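Local structure of putative superoxide reductase (Thermotoga maritima, 3QZB) at residues H29-A35 / I121-C127; V48-G52 / I65-V70. The protein probably reduces superoxide to hydrogen peroxide at a mononuclear iron centre, using electrons that reach it from reduced NADP by way of rubredoxin. All coordinates share one frame. Residue numbers count along the deposited sequence, not the author numbering.

Contacts 1 and 2 lie side by side in the middle of an immunoglobulin-like beta-sandwich, their centres about 5 Å apart. Each joins one sheet to the other. Strands 31-34 and 44-51 are neighbours in the three-stranded sheet, tied by a probable hydrogen bond from Glu-34 N to Val-48 O (2.8 Å); strands 65-74 and 119-127 are neighbours in the larger sheet, with Leu-124 O 2.8 Å from Lys-69 N. Along the chain, 48-52 and 65-70 are nested between 29-35 and 121-127. The result is a largely apolar core between the sheets, where Val-49 also touches Ala-123; at one end contact 1 supplies two iron ligands, while Ile-65 of contact 2 packs beside the metal.

Contact 1 (H29-A35 / I121-C127); sequences HVPVIEA and IIALSYC. With FE (Fe (III) ion), chain B.
Segments 29-35 and 121-127 run roughly antiparallel on facing sheets, strands 31-34 and 121-127 at 148°, their axes approaching to 7.3 Å. Both strands are extended; His-29 (phi/psi -78/-10), in a loop, turns out of this conformation. Pro-31 stands over Ser-125 (CA to CA 6.2 Å) and His-29 over Cys-127 (7.7 Å). No direct hydrogen bond links them. Alternation sends Pro-31, Ile-33 and Ala-35 toward Ile-121, Ala-123 and Ser-125. Ile-33 (m, t) lays CG1 on Ala-123 CB (3.8 Å), the small methyl leaving room for the larger side chain; Ala-35 CB meets Ile-121 CD1 at 3.7 Å. A water joins the segments, donating to His-29 O (2.7 Å) and hydrogen-bonded to Ser-125 OG (2.7 Å). Beyond it, His-29 (chi1 m) and Cys-127 (chi1 t) bind iron through NE2 (2.2 Å) and SG (2.3 Å). Glu-27 OE2 is hydrogen-bonded to His-29 ND1, and His-57, His-63 and His-130 complete the site. This is the Fe(His)4Cys centre characteristic of superoxide reductases, the cysteine sulfur being an electron-rich ligand.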
loop_
_atom_site.group_PDB
_atom_site.type_symbol
_atom_site.label_atom_id
_atom_site.label_comp_id
_atom_site.label_asym_id
_atom_site.label_seq_id
_atom_site.Cartn_x
_atom_site.Cartn_y
_atom_site.Cartn_z
ATOM N N HIS A 29 -11.651 15.204 10.649
ATOM C CA HIS A 29 -10.632 14.234 10.360
ATOM C C HIS A 29 -10.753 12.918 11.118
ATOM O O HIS A 29 -10.034 11.972 10.780
ATOM C CB HIS A 29 -9.255 14.823 10.635
ATOM C CG HIS A 29 -8.814 15.847 9.658
ATOM N ND1 HIS A 29 -8.910 17.207 9.880
ATOM C CD2 HIS A 29 -8.329 15.692 8.415
ATOM C CE1 HIS A 29 -8.437 17.816 8.794
ATOM N NE2 HIS A 29 -8.111 16.921 7.879
ATOM N N VAL A 30 -11.625 12.820 12.099
ATOM C CA VAL A 30 -11.649 11.619 12.939
ATOM C C VAL A 30 -12.172 10.430 12.111
ATOM O O VAL A 30 -13.269 10.494 11.521
ATOM C CB VAL A 30 -12.533 11.824 14.167
ATOM C CG1 VAL A 30 -12.633 10.505 14.936
ATOM C CG2 VAL A 30 -11.999 13.000 15.030
ATOM N N PRO A 31 -11.441 9.294 12.103
ATOM C CA PRO A 31 -11.981 8.097 11.409
ATOM C C PRO A 31 -13.001 7.440 12.331
ATOM O O PRO A 31 -12.675 7.131 13.477
ATOM C CB PRO A 31 -10.736 7.257 11.164
ATOM C CG PRO A 31 -9.818 7.589 12.288
ATOM C CD PRO A 31 -10.069 9.080 12.588
ATOM N N VAL A 32 -14.215 7.261 11.851
ATOM C CA VAL A 32 -15.302 6.743 12.644
ATOM C C VAL A 32 -15.556 5.267 12.313
ATOM O O VAL A 32 -15.765 4.927 11.151
ATOM C CB VAL A 32 -16.589 7.546 12.457
ATOM C CG1 VAL A 32 -17.732 6.927 13.290
ATOM C CG2 VAL A 32 -16.340 9.025 12.849
ATOM N N ILE A 33 -15.448 4.418 13.334
ATOM C CA ILE A 33 -15.630 2.968 13.213
ATOM C C ILE A 33 -17.101 2.607 13.424
ATOM O O ILE A 33 -17.711 3.073 14.407
ATOM C CB ILE A 33 -14.807 2.250 14.288
ATOM C CG1 ILE A 33 -13.296 2.477 14.083
ATOM C CG2 ILE A 33 -15.091 0.714 14.221
ATOM C CD1 ILE A 33 -12.462 2.208 15.324
ATOM N N GLU A 34 -17.643 1.787 12.540
ATOM C CA GLU A 34 -18.936 1.129 12.753
ATOM C C GLU A 34 -18.686 -0.375 12.711
ATOM O O GLU A 34 -18.271 -0.910 11.697
ATOM C CB GLU A 34 -19.899 1.516 11.675
ATOM C CG GLU A 34 -20.229 2.988 11.692
ATOM C CD GLU A 34 -21.077 3.388 10.499
ATOM O OE1 GLU A 34 -22.307 3.120 10.518
ATOM O OE2 GLU A 34 -20.557 3.961 9.532
ATOM N N ALA A 35 -18.941 -1.021 13.834
ATOM C CA ALA A 35 -18.736 -2.473 13.947
ATOM C C ALA A 35 -19.661 -2.939 15.067
ATOM O O ALA A 35 -19.914 -2.193 16.002
ATOM C CB ALA A 35 -17.260 -2.791 14.299
ATOM N N ILE A 121 -10.519 -2.812 18.053
ATOM C CA ILE A 121 -10.339 -2.315 16.680
ATOM C C ILE A 121 -9.763 -0.892 16.777
ATOM O O ILE A 121 -10.323 -0.068 17.496
ATOM C CB ILE A 121 -11.680 -2.307 15.913
ATOM C CG1 ILE A 121 -12.315 -3.684 15.839
ATOM C CG2 ILE A 121 -11.503 -1.665 14.515
ATOM C CD1 ILE A 121 -13.819 -3.664 15.493
ATOM N N ILE A 122 -8.674 -0.618 16.086
ATOM C CA ILE A 122 -8.038 0.695 16.018
ATOM C C ILE A 122 -8.032 1.148 14.559
ATOM O O ILE A 122 -7.580 0.425 13.679
ATOM C CB ILE A 122 -6.619 0.685 16.595
ATOM C CG1 ILE A 122 -6.563 0.170 18.055
ATOM C CG2 ILE A 122 -6.030 2.097 16.531
ATOM C CD1 ILE A 122 -5.136 -0.069 18.543
ATOM N N ALA A 123 -8.584 2.329 14.306
ATOM C CA ALA A 123 -8.555 2.942 12.983
ATOM C C ALA A 123 -7.531 4.095 13.005
ATOM O O ALA A 123 -7.505 4.894 13.955
ATOM C CB ALA A 123 -9.933 3.490 12.615
ATOM N N LEU A 124 -6.723 4.126 11.953
ATOM C CA LEU A 124 -5.736 5.202 11.746
ATOM C C LEU A 124 -5.982 5.745 10.355
ATOM O O LEU A 124 -6.056 5.004 9.378
ATOM C CB LEU A 124 -4.343 4.632 11.843
ATOM C CG LEU A 124 -3.161 5.626 11.762
ATOM C CD1 LEU A 124 -3.060 6.465 12.956
ATOM C CD2 LEU A 124 -1.858 4.873 11.481
ATOM N N SER A 125 -6.083 7.077 10.232
ATOM C CA SER A 125 -6.269 7.686 8.921
ATOM C C SER A 125 -5.276 8.801 8.690
ATOM O O SER A 125 -4.717 9.351 9.668
ATOM C CB SER A 125 -7.704 8.181 8.756
ATOM O OG SER A 125 -8.027 9.117 9.737
ATOM N N TYR A 126 -5.067 9.149 7.438
ATOM C CA TYR A 126 -4.041 10.097 7.038
ATOM C C TYR A 126 -4.608 11.047 5.991
ATOM O O TYR A 126 -5.085 10.625 4.952
ATOM C CB TYR A 126 -2.830 9.331 6.448
ATOM C CG TYR A 126 -1.714 10.241 6.004
ATOM C CD1 TYR A 126 -1.035 11.049 6.900
ATOM C CD2 TYR A 126 -1.381 10.322 4.690
ATOM C CE1 TYR A 126 -0.063 11.938 6.454
ATOM C CE2 TYR A 126 -0.398 11.205 4.220
ATOM C CZ TYR A 126 0.231 12.010 5.119
ATOM O OH TYR A 126 1.180 12.946 4.703
ATOM N N CYS A 127 -4.487 12.350 6.298
ATOM C CA CYS A 127 -4.777 13.447 5.373
ATOM C C CYS A 127 -3.476 13.913 4.780
ATOM O O CYS A 127 -2.439 13.924 5.433
ATOM C CB CYS A 127 -5.466 14.561 6.159
ATOM S SG CYS A 127 -5.724 16.026 5.089
HETATM FE FE FE B . -7.405 17.425 5.902
HETATM O O HOH W 1 -8.173 11.700 8.831
#

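Contact 2 (V48-G52 / I65-V70); sequences VVTVG and IRWIKV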
loop_
_atom_site.group_PDB
_atom_site.type_symbol
_atom_site.label_atom_id
_atom_site.label_comp_id
_atom_site.label_asym_id
_atom_site.label_seq_id
_atom_site.Cartn_x
_atom_site.Cartn_y
_atom_site.Cartn_z
ATOM N N VAL A 48 -16.980 -0.872 9.057
ATOM C CA VAL A 48 -16.995 0.324 8.200
ATOM C C VAL A 48 -16.175 1.390 8.903
ATOM O O VAL A 48 -16.316 1.628 10.113
ATOM C CB VAL A 48 -18.427 0.837 7.941
ATOM C CG1 VAL A 48 -18.393 1.955 6.887
ATOM C CG2 VAL A 48 -19.335 -0.288 7.482
ATOM N N VAL A 49 -15.294 2.048 8.143
ATOM C CA VAL A 49 -14.557 3.201 8.693
ATOM C C VAL A 49 -14.719 4.360 7.695
ATOM O O VAL A 49 -14.564 4.177 6.497
ATOM C CB VAL A 49 -13.080 2.915 8.927
ATOM C CG1 VAL A 49 -12.438 4.085 9.641
ATOM C CG2 VAL A 49 -12.868 1.615 9.705
ATOM N N THR A 50 -15.090 5.524 8.235
ATOM C CA THR A 50 -15.385 6.712 7.424
ATOM C C THR A 50 -14.716 7.932 8.016
ATOM O O THR A 50 -14.824 8.197 9.197
ATOM C CB THR A 50 -16.905 6.956 7.402
ATOM O OG1 THR A 50 -17.590 5.746 7.020
ATOM C CG2 THR A 50 -17.286 8.083 6.453
ATOM N N VAL A 51 -14.007 8.684 7.183
ATOM C CA VAL A 51 -13.533 10.041 7.587
ATOM C C VAL A 51 -14.521 11.027 6.929
ATOM O O VAL A 51 -14.913 10.881 5.804
ATOM C CB VAL A 51 -12.089 10.280 7.115
ATOM C CG1 VAL A 51 -11.634 11.710 7.424
ATOM C CG2 VAL A 51 -11.135 9.267 7.781
ATOM N N GLY A 52 -14.873 12.036 7.708
ATOM C CA GLY A 52 -15.740 13.099 7.229
ATOM C C GLY A 52 -17.136 12.628 7.395
ATOM O O GLY A 52 -17.968 13.003 6.611
ATOM N N ILE A 65 -8.111 12.995 1.955
ATOM C CA ILE A 65 -7.716 11.823 2.771
ATOM C C ILE A 65 -7.118 10.752 1.887
ATOM O O ILE A 65 -7.680 10.337 0.897
ATOM C CB ILE A 65 -8.951 11.277 3.503
ATOM C CG1 ILE A 65 -9.648 12.357 4.351
ATOM C CG2 ILE A 65 -8.570 10.025 4.327
ATOM C CD1 ILE A 65 -8.747 13.012 5.362
ATOM N N ARG A 66 -5.910 10.331 2.236
ATOM C CA ARG A 66 -5.150 9.350 1.476
ATOM C C ARG A 66 -5.523 7.892 1.793
ATOM O O ARG A 66 -5.536 7.068 0.887
ATOM C CB ARG A 66 -3.666 9.534 1.801
ATOM C CG ARG A 66 -3.030 10.823 1.277
ATOM C CD ARG A 66 -2.669 10.708 -0.167
ATOM N NE ARG A 66 -1.923 11.846 -0.694
ATOM C CZ ARG A 66 -0.655 12.078 -0.460
ATOM N NH1 ARG A 66 0.067 11.269 0.283
ATOM N NH2 ARG A 66 -0.058 13.150 -0.999
ATOM N N TRP A 67 -5.741 7.590 3.062
ATOM C CA TRP A 67 -5.961 6.199 3.495
ATOM C C TRP A 67 -6.559 6.122 4.851
ATOM O O TRP A 67 -6.482 7.033 5.661
ATOM C CB TRP A 67 -4.671 5.359 3.335
ATOM C CG TRP A 67 -3.412 5.850 4.001
ATOM C CD1 TRP A 67 -2.344 6.398 3.353
ATOM C CD2 TRP A 67 -3.047 5.882 5.417
ATOM N NE1 TRP A 67 -1.327 6.665 4.208
ATOM C CE2 TRP A 67 -1.718 6.368 5.490
ATOM C CE3 TRP A 67 -3.676 5.534 6.606
ATOM C CZ2 TRP A 67 -1.026 6.491 6.692
ATOM C CZ3 TRP A 67 -2.998 5.660 7.788
ATOM C CH2 TRP A 67 -1.683 6.121 7.824
ATOM N N ILE A 68 -7.106 4.918 5.110
ATOM C CA ILE A 68 -7.469 4.410 6.423
ATOM C C ILE A 68 -6.751 3.063 6.557
ATOM O O ILE A 68 -6.732 2.291 5.582
ATOM C CB ILE A 68 -8.978 4.201 6.513
ATOM C CG1 ILE A 68 -9.713 5.541 6.616
ATOM C CG2 ILE A 68 -9.347 3.261 7.695
ATOM C CD1 ILE A 68 -11.184 5.450 6.243
ATOM N N LYS A 69 -6.172 2.788 7.721
ATOM C CA LYS A 69 -5.770 1.427 8.044
ATOM C C LYS A 69 -6.420 1.033 9.309
ATOM O O LYS A 69 -6.806 1.862 10.140
ATOM C CB LYS A 69 -4.251 1.206 7.965
ATOM C CG LYS A 69 -3.436 1.949 8.965
ATOM C CD LYS A 69 -1.954 1.564 8.924
ATOM C CE LYS A 69 -1.259 1.632 7.577
ATOM N NZ LYS A 69 -1.393 2.951 6.856
ATOM N N VAL A 70 -6.585 -0.285 9.493
ATOM C CA VAL A 70 -7.247 -0.845 10.653
ATOM C C VAL A 70 -6.290 -1.850 11.289
ATOM O O VAL A 70 -5.656 -2.630 10.604
ATOM C CB VAL A 70 -8.543 -1.508 10.273
ATOM C CG1 VAL A 70 -9.209 -2.260 11.472
ATOM C CG2 VAL A 70 -9.538 -0.480 9.663
#
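Valines and isoleucines mesh here without any hydrogen bond between the segments. Val-49 and Val-51, both with chi1 near 180°, spread their two methyls over neighbouring partners. Val-49 CG1 rests on Ile-68 CG2 at 3.7 Å, while Val-49 CG2 meets Val-70 CG2 at 3.9 Å; Val-51 CG1 touches Ile-65 CG1 at 3.7 Å, and Val-51 CG2 lies 4.1 Å from Ile-68 CD1. Ile-68 (m, t) extends its CD1 between the two valines, coming within 3.6 Å of the carbonyl O of Val-49. Beta-branched residues suit these places, being at home in strands and filling the gap between sheets close to the backbone. Strands 48-51 and 65-70 belong to opposite sheets of the immunoglobulin-like sandwich and cross at 147°, their axes no nearer than 8.5 Å. The helical backbone of Arg-66 (phi/psi -83/-41), followed by the extended Trp-67, interrupts the alternation as a classic beta bulge, both residues facing Tyr-126 of strand 119-127, so that Ile-65 and Ile-68 both point inward. Trp-67 points away, and Arg-66, making no contact with 48-52, forms a salt bridge through NH2 with Glu-93 OE2 of a neighbouring subunit. Ile-65 (m, m) bends its chain at chi2 and lies, at its nearest atom, about 5 Å from the iron, against His-57 and Cys-127. Gly-52 ends the segment with a positive phi (84°), which favours glycine.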